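Local structure of prolyl-tRNA synthetase (Giardia lamblia ATCC 50803, 3IAL) at residues L141-H146 with N171-H177; G240-Q246 with H265-A271. The protein probably charges tRNA(Pro) with L-proline in an ATP-dependent, two-step reaction through a prolyl-adenylate, which is held here in its active site. One frame throughout, in Å; residues are numbered along the deposited sequence.

Contact 1 (L141-H146 with N171-H177); sequences LPLKIH and NEAHCCH. With PR8 (5'-O-[(R)-hydroxy{[(2S)-pyrrolidin-2-ylcarbonyl]oxy}phosphoryl]adenosine), chain H.
A cis peptide bond leads from Leu141 into Pro142, after which strand 143-146 runs antiparallel to strand 171-177, their axes 4.6 Å apart at 172°. Leu143 faces Cys176 and Ile145 faces His174 as hydrogen-bonded pairs (CA-CA 5.1 and 5.5 Å); Lys144 with Cys175 (4.2 Å) and His146 with Ala173 (3.9 Å) are non-hydrogen-bonded.

The backbone bonds are Leu143 N to Cys176 O, 3.2 Å, Cys176 N to Leu143 O, 2.8 Å, Ile145 N to His174 O, 3.0 Å, and His174 N to Ile145 O, 2.9 Å. A CA-H...O contact, His146 CA to Glu172 O at 3.1 Å, extends this ladder.

Apolar contacts gather on the face of Leu143, Ile145, His174 and Cys176, which helix 124-134 covers: Leu141 CD2 lies 3.7 Å from Cys176 SG, and Ile145 CD1, with both chi angles p, lies 3.8 Å from His174 CB. On the other face Lys144 CB meets Cys175 SG at 3.5 Å, while its ammonium reaches Gln186 of helix 180-201.

Among polar side chains, Asn171 ND2 donates to His146 ND1 (3.1 Å; His146 chi1 p) and also bonds Thr148. His174 NE2 donates to Glu172 OE2 (2.8 Å), Glu172 chi1 being p; Ser123 and Tyr128 hold Glu172 OE1 and His174 ND1.

Strands 143-152 and 167-177, antiparallel neighbours in the class II core, correspond to the motif 2 pair. Glu172 CB and His174 CE1 approach PR8 CG and CD at 3.5 and 3.6 Å, so both line the pyrrolidine, and their hydrogen bonds probably hold these side chains in place.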
ATOM      1  N   LEU B 141     -10.611  18.185  16.620  1.00 27.10           N
ATOM      2  CA  LEU B 141      -9.828  18.855  15.572  1.00 25.08           C
ATOM      3  C   LEU B 141      -8.423  19.168  16.074  1.00 25.14           C
ATOM      4  O   LEU B 141      -8.230  19.379  17.267  1.00 25.99           O
ATOM      5  CB  LEU B 141     -10.524  20.140  15.125  1.00 24.27           C
ATOM      6  CG  LEU B 141     -11.930  19.996  14.523  1.00 24.94           C
ATOM      7  CD1 LEU B 141     -12.505  21.373  14.173  1.00 24.82           C
ATOM      8  CD2 LEU B 141     -11.932  19.100  13.293  1.00 20.02           C
ATOM      9  N   PRO B 142      -7.425  19.185  15.173  1.00 25.27           N
ATOM     10  CA  PRO B 142      -7.518  18.877  13.747  1.00 24.21           C
ATOM     11  C   PRO B 142      -7.741  17.393  13.470  1.00 24.24           C
ATOM     12  O   PRO B 142      -7.368  16.536  14.266  1.00 23.56           O
ATOM     13  CB  PRO B 142      -6.151  19.315  13.188  1.00 24.88           C
ATOM     14  CG  PRO B 142      -5.241  19.331  14.337  1.00 26.22           C
ATOM     15  CD  PRO B 142      -6.072  19.629  15.557  1.00 24.85           C
ATOM     16  N   LEU B 143      -8.373  17.116  12.342  1.00 23.62           N
ATOM     17  CA  LEU B 143      -8.629  15.761  11.898  1.00 24.38           C
ATOM     18  C   LEU B 143      -7.964  15.678  10.532  1.00 22.67           C
ATOM     19  O   LEU B 143      -8.386  16.351   9.587  1.00 21.55           O
ATOM     20  CB  LEU B 143     -10.145  15.505  11.831  1.00 24.62           C
ATOM     21  CG  LEU B 143     -10.641  14.122  11.396  1.00 28.37           C
ATOM     22  CD1 LEU B 143      -9.728  13.000  11.873  1.00 29.85           C
ATOM     23  CD2 LEU B 143     -12.077  13.892  11.878  1.00 27.41           C
ATOM     24  N   LYS B 144      -6.885  14.903  10.459  1.00 22.01           N
ATOM     25  CA  LYS B 144      -6.015  14.861   9.285  1.00 22.18           C
ATOM     26  C   LYS B 144      -5.839  13.427   8.822  1.00 23.90           C
ATOM     27  O   LYS B 144      -5.279  12.601   9.545  1.00 24.37           O
ATOM     28  CB  LYS B 144      -4.644  15.459   9.625  1.00 22.17           C
ATOM     29  CG  LYS B 144      -4.687  16.854  10.248  1.00 21.47           C
ATOM     30  CD  LYS B 144      -3.312  17.508  10.244  1.00 23.64           C
ATOM     31  CE  LYS B 144      -3.303  18.820  10.995  1.00 21.93           C
ATOM     32  NZ  LYS B 144      -1.990  19.509  10.921  1.00 19.96           N
ATOM     33  N   ILE B 145      -6.311  13.125   7.615  1.00 24.24           N
ATOM     34  CA  ILE B 145      -6.185  11.785   7.081  1.00 21.83           C
ATOM     35  C   ILE B 145      -5.670  11.788   5.646  1.00 22.63           C
ATOM     36  O   ILE B 145      -5.569  12.827   5.018  1.00 24.81           O
ATOM     37  CB  ILE B 145      -7.515  10.994   7.206  1.00 22.57           C
ATOM     38  CG1 ILE B 145      -8.692  11.724   6.545  1.00 23.69           C
ATOM     39  CG2 ILE B 145      -7.845  10.735   8.698  1.00 22.47           C
ATOM     40  CD1 ILE B 145      -8.750  11.635   5.051  1.00 24.09           C
ATOM     41  N   HIS B 146      -5.310  10.611   5.152  1.00 22.89           N
ATOM     42  CA  HIS B 146      -4.946  10.445   3.758  1.00 23.45           C
ATOM     43  C   HIS B 146      -5.106   8.986   3.385  1.00 23.45           C
ATOM     44  O   HIS B 146      -5.112   8.124   4.260  1.00 21.80           O
ATOM     45  CB  HIS B 146      -3.509  10.905   3.501  1.00 22.89           C
ATOM     46  CG  HIS B 146      -2.479  10.034   4.132  1.00 22.17           C
ATOM     47  ND1 HIS B 146      -1.853   9.011   3.451  1.00 25.40           N
ATOM     48  CD2 HIS B 146      -1.980  10.013   5.388  1.00 22.80           C
ATOM     49  CE1 HIS B 146      -1.001   8.408   4.260  1.00 25.55           C
ATOM     50  NE2 HIS B 146      -1.065   8.989   5.444  1.00 21.55           N
ATOM     51  N   ASN B 171      -2.473   9.309  -4.162  1.00 23.56           N
ATOM     52  CA  ASN B 171      -2.715   9.552  -2.750  1.00 23.64           C
ATOM     53  C   ASN B 171      -3.443  10.876  -2.592  1.00 24.67           C
ATOM     54  O   ASN B 171      -3.080  11.876  -3.232  1.00 23.15           O
ATOM     55  CB  ASN B 171      -1.402   9.533  -1.961  1.00 26.40           C
ATOM     56  CG  ASN B 171      -1.588   9.874  -0.478  1.00 26.83           C
ATOM     57  OD1 ASN B 171      -1.799  11.029  -0.126  1.00 28.30           O
ATOM     58  ND2 ASN B 171      -1.468   8.870   0.390  1.00 23.54           N
ATOM     59  N   GLU B 172      -4.489  10.859  -1.764  1.00 23.46           N
ATOM     60  CA  GLU B 172      -5.252  12.056  -1.419  1.00 23.51           C
ATOM     61  C   GLU B 172      -5.298  12.245   0.095  1.00 24.12           C
ATOM     62  O   GLU B 172      -5.656  11.327   0.833  1.00 25.31           O
ATOM     63  CB  GLU B 172      -6.679  11.994  -1.988  1.00 23.42           C
ATOM     64  CG  GLU B 172      -7.543  10.822  -1.516  1.00 20.88           C
ATOM     65  CD  GLU B 172      -8.887  10.757  -2.239  1.00 22.91           C
ATOM     66  OE1 GLU B 172      -9.281   9.661  -2.705  1.00 25.37           O
ATOM     67  OE2 GLU B 172      -9.555  11.809  -2.337  1.00 20.56           O
ATOM     68  N   ALA B 173      -4.891  13.433   0.535  1.00 24.32           N
ATOM     69  CA  ALA B 173      -4.952  13.857   1.925  1.00 24.43           C
ATOM     70  C   ALA B 173      -6.106  14.842   2.083  1.00 25.47           C
ATOM     71  O   ALA B 173      -6.321  15.673   1.202  1.00 24.33           O
ATOM     72  CB  ALA B 173      -3.649  14.536   2.309  1.00 23.50           C
ATOM     73  N   HIS B 174      -6.829  14.746   3.202  1.00 25.66           N
ATOM     74  CA  HIS B 174      -7.967  15.622   3.518  1.00 24.61           C
ATOM     75  C   HIS B 174      -7.897  15.971   5.005  1.00 27.53           C
ATOM     76  O   HIS B 174      -7.826  15.066   5.857  1.00 26.20           O
ATOM     77  CB  HIS B 174      -9.307  14.923   3.245  1.00 24.90           C
ATOM     78  CG  HIS B 174      -9.525  14.544   1.813  1.00 23.52           C
ATOM     79  ND1 HIS B 174     -10.298  15.295   0.950  1.00 22.97           N
ATOM     80  CD2 HIS B 174      -9.084  13.481   1.093  1.00 27.93           C
ATOM     81  CE1 HIS B 174     -10.312  14.717  -0.239  1.00 25.12           C
ATOM     82  NE2 HIS B 174      -9.580  13.616  -0.182  1.00 23.12           N
ATOM     83  N   CYS B 175      -7.900  17.267   5.320  1.00 26.10           N
ATOM     84  CA  CYS B 175      -7.810  17.716   6.702  1.00 24.88           C
ATOM     85  C   CYS B 175      -8.907  18.695   7.040  1.00 26.62           C
ATOM     86  O   CYS B 175      -9.299  19.522   6.216  1.00 28.28           O
ATOM     87  CB  CYS B 175      -6.463  18.369   6.982  1.00 27.43           C
ATOM     88  SG  CYS B 175      -5.045  17.310   6.671  1.00 25.47           S
ATOM     89  N   CYS B 176      -9.378  18.591   8.277  1.00 25.36           N
ATOM     90  CA  CYS B 176     -10.433  19.417   8.806  1.00 24.33           C
ATOM     91  C   CYS B 176      -9.837  20.284   9.916  1.00 25.22           C
ATOM     92  O   CYS B 176      -9.171  19.771  10.823  1.00 28.36           O
ATOM     93  CB  CYS B 176     -11.531  18.512   9.347  1.00 24.55           C
ATOM     94  SG  CYS B 176     -13.041  19.323   9.814  1.00 26.84           S
ATOM     95  N   HIS B 177     -10.084  21.591   9.838  1.00 23.33           N
ATOM     96  CA  HIS B 177      -9.381  22.577  10.651  1.00 24.06           C
ATOM     97  C   HIS B 177     -10.337  23.483  11.422  1.00 23.77           C
ATOM     98  O   HIS B 177     -11.394  23.855  10.921  1.00 25.34           O
ATOM     99  CB  HIS B 177      -8.512  23.450   9.746  1.00 24.56           C
ATOM    100  CG  HIS B 177      -7.636  22.674   8.812  1.00 25.41           C
ATOM    101  ND1 HIS B 177      -6.467  22.066   9.221  1.00 22.79           N
ATOM    102  CD2 HIS B 177      -7.745  22.430   7.484  1.00 25.20           C
ATOM    103  CE1 HIS B 177      -5.900  21.477   8.184  1.00 25.65           C
ATOM    104  NE2 HIS B 177      -6.649  21.689   7.117  1.00 21.98           N
TER
HETATM  105  C   PR8 H 601      -7.730  16.822  -6.288  1.00 41.68           C
HETATM  106  N   PR8 H 601      -9.057  15.853  -4.516  1.00 37.95           N
HETATM  107  O   PR8 H 601      -8.258  15.956  -6.988  1.00 39.80           O
HETATM  108  P   PR8 H 601      -6.394  17.555  -8.252  0.70 54.76           P
HETATM  109  N1  PR8 H 601      -4.181  10.748 -14.820  0.70 38.84           N
HETATM  110  C2  PR8 H 601      -3.168  10.773 -13.961  0.70 36.35           C
HETATM  111  N3  PR8 H 601      -3.107  11.656 -12.961  0.70 36.19           N
HETATM  112  C4  PR8 H 601      -4.067  12.560 -12.780  0.70 40.17           C
HETATM  113  C5  PR8 H 601      -5.140  12.571 -13.666  0.70 44.07           C
HETATM  114  C6  PR8 H 601      -5.185  11.638 -14.699  0.70 44.75           C
HETATM  115  N6  PR8 H 601      -6.210  11.629 -15.552  0.70 47.85           N
HETATM  116  N7  PR8 H 601      -5.957  13.547 -13.290  0.70 45.67           N
HETATM  117  C8  PR8 H 601      -5.427  14.132 -12.213  0.70 49.61           C
HETATM  118  N9  PR8 H 601      -4.267  13.541 -11.899  0.70 48.94           N
HETATM  119  CA  PR8 H 601      -8.056  16.898  -4.797  1.00 37.84           C
HETATM  120  CB  PR8 H 601      -6.811  16.544  -4.001  1.00 35.99           C
HETATM  121  CD  PR8 H 601      -8.585  15.094  -3.363  1.00 37.80           C
HETATM  122  CG  PR8 H 601      -7.060  15.103  -3.535  1.00 35.60           C
HETATM  123  C1' PR8 H 601      -3.391  13.937 -10.750  0.70 52.31           C
HETATM  124  O10 PR8 H 601      -6.865  17.778  -6.724  1.00 43.66           O
HETATM  125  O1P PR8 H 601      -7.458  17.858  -9.244  0.70 56.60           O
HETATM  126  C2' PR8 H 601      -2.741  15.328 -10.951  0.70 54.66           C
HETATM  127  O2' PR8 H 601      -1.381  15.304 -10.490  0.70 47.98           O
HETATM  128  O2P PR8 H 601      -5.143  18.543  -8.448  0.70 58.29           O
HETATM  129  C3' PR8 H 601      -3.525  16.204 -10.003  0.70 55.14           C
HETATM  130  O3' PR8 H 601      -2.749  17.342  -9.621  0.70 53.41           O
HETATM  131  C4' PR8 H 601      -3.619  15.218  -8.852  0.70 55.14           C
HETATM  132  O4' PR8 H 601      -4.173  14.062  -9.520  0.70 53.59           O
HETATM  133  C5' PR8 H 601      -4.536  15.782  -7.789  0.70 54.00           C
HETATM  134  O5' PR8 H 601      -5.809  16.060  -8.339  0.70 54.92           O

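Contact 2 (G240-Q246 with H265-A271); sequences GIHNLGQ and HPYLTCA. With PR8 (5'-O-[(R)-hydroxy{[(2S)-pyrrolidin-2-ylcarbonyl]oxy}phosphoryl]adenosine), chain H.
The motif 3 strand of the class II active site, 263-274, pairs with the strand that carries His242 to the prolyl-adenylate. Segment 240-246 runs antiparallel to strand 267-271, local axes 4.7 Å apart at 162°. His242 and Cys270 form a hydrogen-bonded pair (His242 N to Cys270 O 2.8 Å, Cys270 N to His242 O 3.0 Å), flanked by the non-hydrogen-bonded pairs Ile241-Ala271 and Asn243-Thr269. A G1 beta bulge follows at Leu244 (phi/psi -89/-3) and Gly245 (63/-139), whose positive phi favours glycine: Leu244 N donates to Leu268 O (2.8 Å), but Leu268 N to Gly245 O (2.9 Å). Asn243 OD1 closes an Asx turn on Gly245 N at 3.1 Å, while Asn243 ND2 bonds Tyr222 OH.

Gln246 NE2 bonds His265 O (2.8 Å) and Gln246 CG makes a CH-pi contact over the Tyr267 ring, 4.0 Å from its centroid. Leu244 CD1 (chi1 m, chi2 t) touches Cys270 SG at 3.9 Å.

His242, chi1 m and anchored through ND1 by Ser223, donates from NE2 to the bridging PR8 O10 (2.8 Å). Gly240 CA lies 3.2 Å from PR8 O2P, where a CB would clash. Paired strands bearing the aminoacyl-adenylate typify the class II synthetase catalytic sheet.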
ATOM      1  N   GLY B 240      -1.781  18.888  -6.714  1.00 24.12           N
ATOM      2  CA  GLY B 240      -2.912  19.780  -6.506  1.00 24.80           C
ATOM      3  C   GLY B 240      -3.162  19.925  -5.026  1.00 24.49           C
ATOM      4  O   GLY B 240      -3.407  18.933  -4.336  1.00 25.88           O
ATOM      5  N   ILE B 241      -3.084  21.157  -4.538  1.00 24.51           N
ATOM      6  CA  ILE B 241      -3.178  21.452  -3.113  1.00 26.37           C
ATOM      7  C   ILE B 241      -4.227  22.558  -2.921  1.00 26.63           C
ATOM      8  O   ILE B 241      -4.052  23.674  -3.406  1.00 29.29           O
ATOM      9  CB  ILE B 241      -1.780  21.863  -2.571  1.00 26.86           C
ATOM     10  CG1 ILE B 241      -0.883  20.628  -2.481  1.00 25.61           C
ATOM     11  CG2 ILE B 241      -1.875  22.546  -1.217  1.00 27.83           C
ATOM     12  CD1 ILE B 241       0.584  20.918  -2.186  1.00 26.31           C
ATOM     13  N   HIS B 242      -5.310  22.243  -2.214  1.00 26.43           N
ATOM     14  CA  HIS B 242      -6.510  23.088  -2.219  1.00 26.37           C
ATOM     15  C   HIS B 242      -7.015  23.514  -0.849  1.00 25.41           C
ATOM     16  O   HIS B 242      -7.033  22.731   0.098  1.00 23.77           O
ATOM     17  CB  HIS B 242      -7.628  22.352  -2.950  1.00 25.78           C
ATOM     18  CG  HIS B 242      -7.179  21.719  -4.228  1.00 24.54           C
ATOM     19  ND1 HIS B 242      -7.063  22.426  -5.402  1.00 27.63           N
ATOM     20  CD2 HIS B 242      -6.775  20.458  -4.507  1.00 26.19           C
ATOM     21  CE1 HIS B 242      -6.620  21.626  -6.352  1.00 27.80           C
ATOM     22  NE2 HIS B 242      -6.437  20.425  -5.837  1.00 26.69           N
ATOM     23  N   ASN B 243      -7.441  24.772  -0.768  1.00 26.24           N
ATOM     24  CA  ASN B 243      -8.149  25.297   0.390  1.00 25.40           C
ATOM     25  C   ASN B 243      -9.620  25.338  -0.002  1.00 26.12           C
ATOM     26  O   ASN B 243     -10.016  26.123  -0.859  1.00 20.92           O
ATOM     27  CB  ASN B 243      -7.630  26.694   0.758  1.00 25.67           C
ATOM     28  CG  ASN B 243      -8.141  27.177   2.120  1.00 27.07           C
ATOM     29  OD1 ASN B 243      -9.242  26.829   2.543  1.00 26.01           O
ATOM     30  ND2 ASN B 243      -7.337  27.984   2.804  1.00 20.19           N
ATOM     31  N   LEU B 244     -10.415  24.458   0.599  1.00 26.62           N
ATOM     32  CA  LEU B 244     -11.823  24.310   0.242  1.00 27.80           C
ATOM     33  C   LEU B 244     -12.736  25.248   1.039  1.00 29.75           C
ATOM     34  O   LEU B 244     -13.950  25.292   0.805  1.00 28.09           O
ATOM     35  CB  LEU B 244     -12.250  22.856   0.443  1.00 26.55           C
ATOM     36  CG  LEU B 244     -11.438  21.832  -0.353  1.00 27.10           C
ATOM     37  CD1 LEU B 244     -12.008  20.436  -0.123  1.00 27.54           C
ATOM     38  CD2 LEU B 244     -11.442  22.175  -1.846  1.00 24.79           C
ATOM     39  N   GLY B 245     -12.148  26.004   1.965  1.00 31.03           N
ATOM     40  CA  GLY B 245     -12.896  26.929   2.800  1.00 31.88           C
ATOM     41  C   GLY B 245     -13.893  26.206   3.682  1.00 32.47           C
ATOM     42  O   GLY B 245     -13.599  25.137   4.231  1.00 31.86           O
ATOM     43  N   GLN B 246     -15.078  26.792   3.808  1.00 31.82           N
ATOM     44  CA  GLN B 246     -16.155  26.224   4.613  1.00 33.03           C
ATOM     45  C   GLN B 246     -17.307  25.689   3.760  1.00 34.92           C
ATOM     46  O   GLN B 246     -18.293  25.191   4.300  1.00 36.99           O
ATOM     47  CB  GLN B 246     -16.668  27.282   5.589  1.00 32.81           C
ATOM     48  CG  GLN B 246     -15.700  27.578   6.711  1.00 32.44           C
ATOM     49  CD  GLN B 246     -16.037  28.859   7.455  1.00 35.25           C
ATOM     50  OE1 GLN B 246     -16.151  29.927   6.852  1.00 32.77           O
ATOM     51  NE2 GLN B 246     -16.177  28.761   8.780  1.00 33.27           N
ATOM     52  N   HIS B 265     -18.549  26.037  11.475  1.00 28.36           N
ATOM     53  CA  HIS B 265     -18.155  25.264  10.307  1.00 28.06           C
ATOM     54  C   HIS B 265     -16.637  25.257  10.232  1.00 28.32           C
ATOM     55  O   HIS B 265     -16.030  26.317  10.105  1.00 28.62           O
ATOM     56  CB  HIS B 265     -18.715  25.871   9.022  1.00 28.22           C
ATOM     57  CG  HIS B 265     -20.151  25.539   8.769  1.00 31.53           C
ATOM     58  ND1 HIS B 265     -20.630  24.246   8.794  1.00 32.09           N
ATOM     59  CD2 HIS B 265     -21.208  26.327   8.463  1.00 29.18           C
ATOM     60  CE1 HIS B 265     -21.925  24.255   8.531  1.00 34.21           C
ATOM     61  NE2 HIS B 265     -22.299  25.505   8.324  1.00 33.50           N
ATOM     62  N   PRO B 266     -16.017  24.067  10.311  1.00 27.77           N
ATOM     63  CA  PRO B 266     -14.573  24.016  10.185  1.00 27.30           C
ATOM     64  C   PRO B 266     -14.140  24.227   8.740  1.00 27.61           C
ATOM     65  O   PRO B 266     -14.943  24.105   7.814  1.00 25.48           O
ATOM     66  CB  PRO B 266     -14.232  22.596  10.647  1.00 28.56           C
ATOM     67  CG  PRO B 266     -15.435  21.786  10.296  1.00 30.36           C
ATOM     68  CD  PRO B 266     -16.620  22.722  10.307  1.00 27.18           C
ATOM     69  N   TYR B 267     -12.869  24.556   8.566  1.00 29.15           N
ATOM     70  CA  TYR B 267     -12.268  24.699   7.250  1.00 27.62           C
ATOM     71  C   TYR B 267     -11.800  23.343   6.755  1.00 25.94           C
ATOM     72  O   TYR B 267     -11.408  22.499   7.560  1.00 26.93           O
ATOM     73  CB  TYR B 267     -11.084  25.666   7.322  1.00 28.48           C
ATOM     74  CG  TYR B 267     -11.482  27.116   7.159  1.00 33.12           C
ATOM     75  CD1 TYR B 267     -12.254  27.761   8.117  1.00 34.98           C
ATOM     76  CD2 TYR B 267     -11.085  27.841   6.040  1.00 39.17           C
ATOM     77  CE1 TYR B 267     -12.624  29.101   7.966  1.00 37.81           C
ATOM     78  CE2 TYR B 267     -11.444  29.168   5.883  1.00 41.35           C
ATOM     79  CZ  TYR B 267     -12.212  29.795   6.847  1.00 38.99           C
ATOM     80  OH  TYR B 267     -12.562  31.116   6.671  1.00 42.50           O
ATOM     81  N   LEU B 268     -11.841  23.136   5.437  1.00 23.87           N
ATOM     82  CA  LEU B 268     -11.322  21.910   4.823  1.00 24.96           C
ATOM     83  C   LEU B 268     -10.165  22.193   3.849  1.00 25.22           C
ATOM     84  O   LEU B 268     -10.192  23.172   3.100  1.00 26.78           O
ATOM     85  CB  LEU B 268     -12.443  21.160   4.098  1.00 24.17           C
ATOM     86  CG  LEU B 268     -13.573  20.583   4.965  1.00 26.07           C
ATOM     87  CD1 LEU B 268     -14.702  20.077   4.080  1.00 24.05           C
ATOM     88  CD2 LEU B 268     -13.089  19.483   5.919  1.00 21.34           C
ATOM     89  N   THR B 269      -9.158  21.325   3.871  1.00 25.12           N
ATOM     90  CA  THR B 269      -8.091  21.348   2.881  1.00 26.21           C
ATOM     91  C   THR B 269      -7.861  19.944   2.308  1.00 26.64           C
ATOM     92  O   THR B 269      -8.252  18.938   2.914  1.00 26.73           O
ATOM     93  CB  THR B 269      -6.768  21.916   3.463  1.00 25.37           C
ATOM     94  OG1 THR B 269      -6.226  21.019   4.446  1.00 23.03           O
ATOM     95  CG2 THR B 269      -7.002  23.296   4.103  1.00 25.05           C
ATOM     96  N   CYS B 270      -7.249  19.879   1.129  1.00 27.64           N
ATOM     97  CA  CYS B 270      -6.830  18.592   0.566  1.00 26.78           C
ATOM     98  C   CYS B 270      -5.637  18.713  -0.355  1.00 25.65           C
ATOM     99  O   CYS B 270      -5.314  19.790  -0.835  1.00 26.92           O
ATOM    100  CB  CYS B 270      -7.977  17.889  -0.152  1.00 27.80           C
ATOM    101  SG  CYS B 270      -8.731  18.798  -1.484  1.00 25.22           S
ATOM    102  N   ALA B 271      -4.968  17.589  -0.565  1.00 24.33           N
ATOM    103  CA  ALA B 271      -3.774  17.537  -1.391  1.00 25.35           C
ATOM    104  C   ALA B 271      -3.744  16.219  -2.127  1.00 23.82           C
ATOM    105  O   ALA B 271      -4.052  15.180  -1.550  1.00 22.53           O
ATOM    106  CB  ALA B 271      -2.518  17.702  -0.545  1.00 21.52           C
TER
HETATM  107  C   PR8 H 601      -7.730  16.822  -6.288  1.00 41.68           C
HETATM  108  N   PR8 H 601      -9.057  15.853  -4.516  1.00 37.95           N
HETATM  109  O   PR8 H 601      -8.258  15.956  -6.988  1.00 39.80           O
HETATM  110  P   PR8 H 601      -6.394  17.555  -8.252  0.70 54.76           P
HETATM  111  N1  PR8 H 601      -4.181  10.748 -14.820  0.70 38.84           N
HETATM  112  C2  PR8 H 601      -3.168  10.773 -13.961  0.70 36.35           C
HETATM  113  N3  PR8 H 601      -3.107  11.656 -12.961  0.70 36.19           N
HETATM  114  C4  PR8 H 601      -4.067  12.560 -12.780  0.70 40.17           C
HETATM  115  C5  PR8 H 601      -5.140  12.571 -13.666  0.70 44.07           C
HETATM  116  C6  PR8 H 601      -5.185  11.638 -14.699  0.70 44.75           C
HETATM  117  N6  PR8 H 601      -6.210  11.629 -15.552  0.70 47.85           N
HETATM  118  N7  PR8 H 601      -5.957  13.547 -13.290  0.70 45.67           N
HETATM  119  C8  PR8 H 601      -5.427  14.132 -12.213  0.70 49.61           C
HETATM  120  N9  PR8 H 601      -4.267  13.541 -11.899  0.70 48.94           N
HETATM  121  CA  PR8 H 601      -8.056  16.898  -4.797  1.00 37.84           C
HETATM  122  CB  PR8 H 601      -6.811  16.544  -4.001  1.00 35.99           C
HETATM  123  CD  PR8 H 601      -8.585  15.094  -3.363  1.00 37.80           C
HETATM  124  CG  PR8 H 601      -7.060  15.103  -3.535  1.00 35.60           C
HETATM  125  C1' PR8 H 601      -3.391  13.937 -10.750  0.70 52.31           C
HETATM  126  O10 PR8 H 601      -6.865  17.778  -6.724  1.00 43.66           O
HETATM  127  O1P PR8 H 601      -7.458  17.858  -9.244  0.70 56.60           O
HETATM  128  C2' PR8 H 601      -2.741  15.328 -10.951  0.70 54.66           C
HETATM  129  O2' PR8 H 601      -1.381  15.304 -10.490  0.70 47.98           O
HETATM  130  O2P PR8 H 601      -5.143  18.543  -8.448  0.70 58.29           O
HETATM  131  C3' PR8 H 601      -3.525  16.204 -10.003  0.70 55.14           C
HETATM  132  O3' PR8 H 601      -2.749  17.342  -9.621  0.70 53.41           O
HETATM  133  C4' PR8 H 601      -3.619  15.218  -8.852  0.70 55.14           C
HETATM  134  O4' PR8 H 601      -4.173  14.062  -9.520  0.70 53.59           O
HETATM  135  C5' PR8 H 601      -4.536  15.782  -7.789  0.70 54.00           C
HETATM  136  O5' PR8 H 601      -5.809  16.060  -8.339  0.70 54.92           O

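Both contacts are buried in one mostly antiparallel sheet of the catalytic domain, their centres about 9 Å apart. Strands 167-177 and 263-274 are neighbours, so contact 1 and contact 2 join side by side: His177 N lies 2.8 Å from Tyr267 O and His177 NE2 2.8 Å from Thr269 OG1, both probable hydrogen bonds. Helix 124-134 covers one face of each. Contact 1 is regular in its pairing, whereas a bulge distorts contact 2 towards its end far from the ligand. Both touch the prolyl group of PR8, contact 1 through carbon atoms; contact 2 also hydrogen-bonds the anhydride oxygen, bonds a phosphate oxygen only weakly and brings the Gly240 backbone close to it.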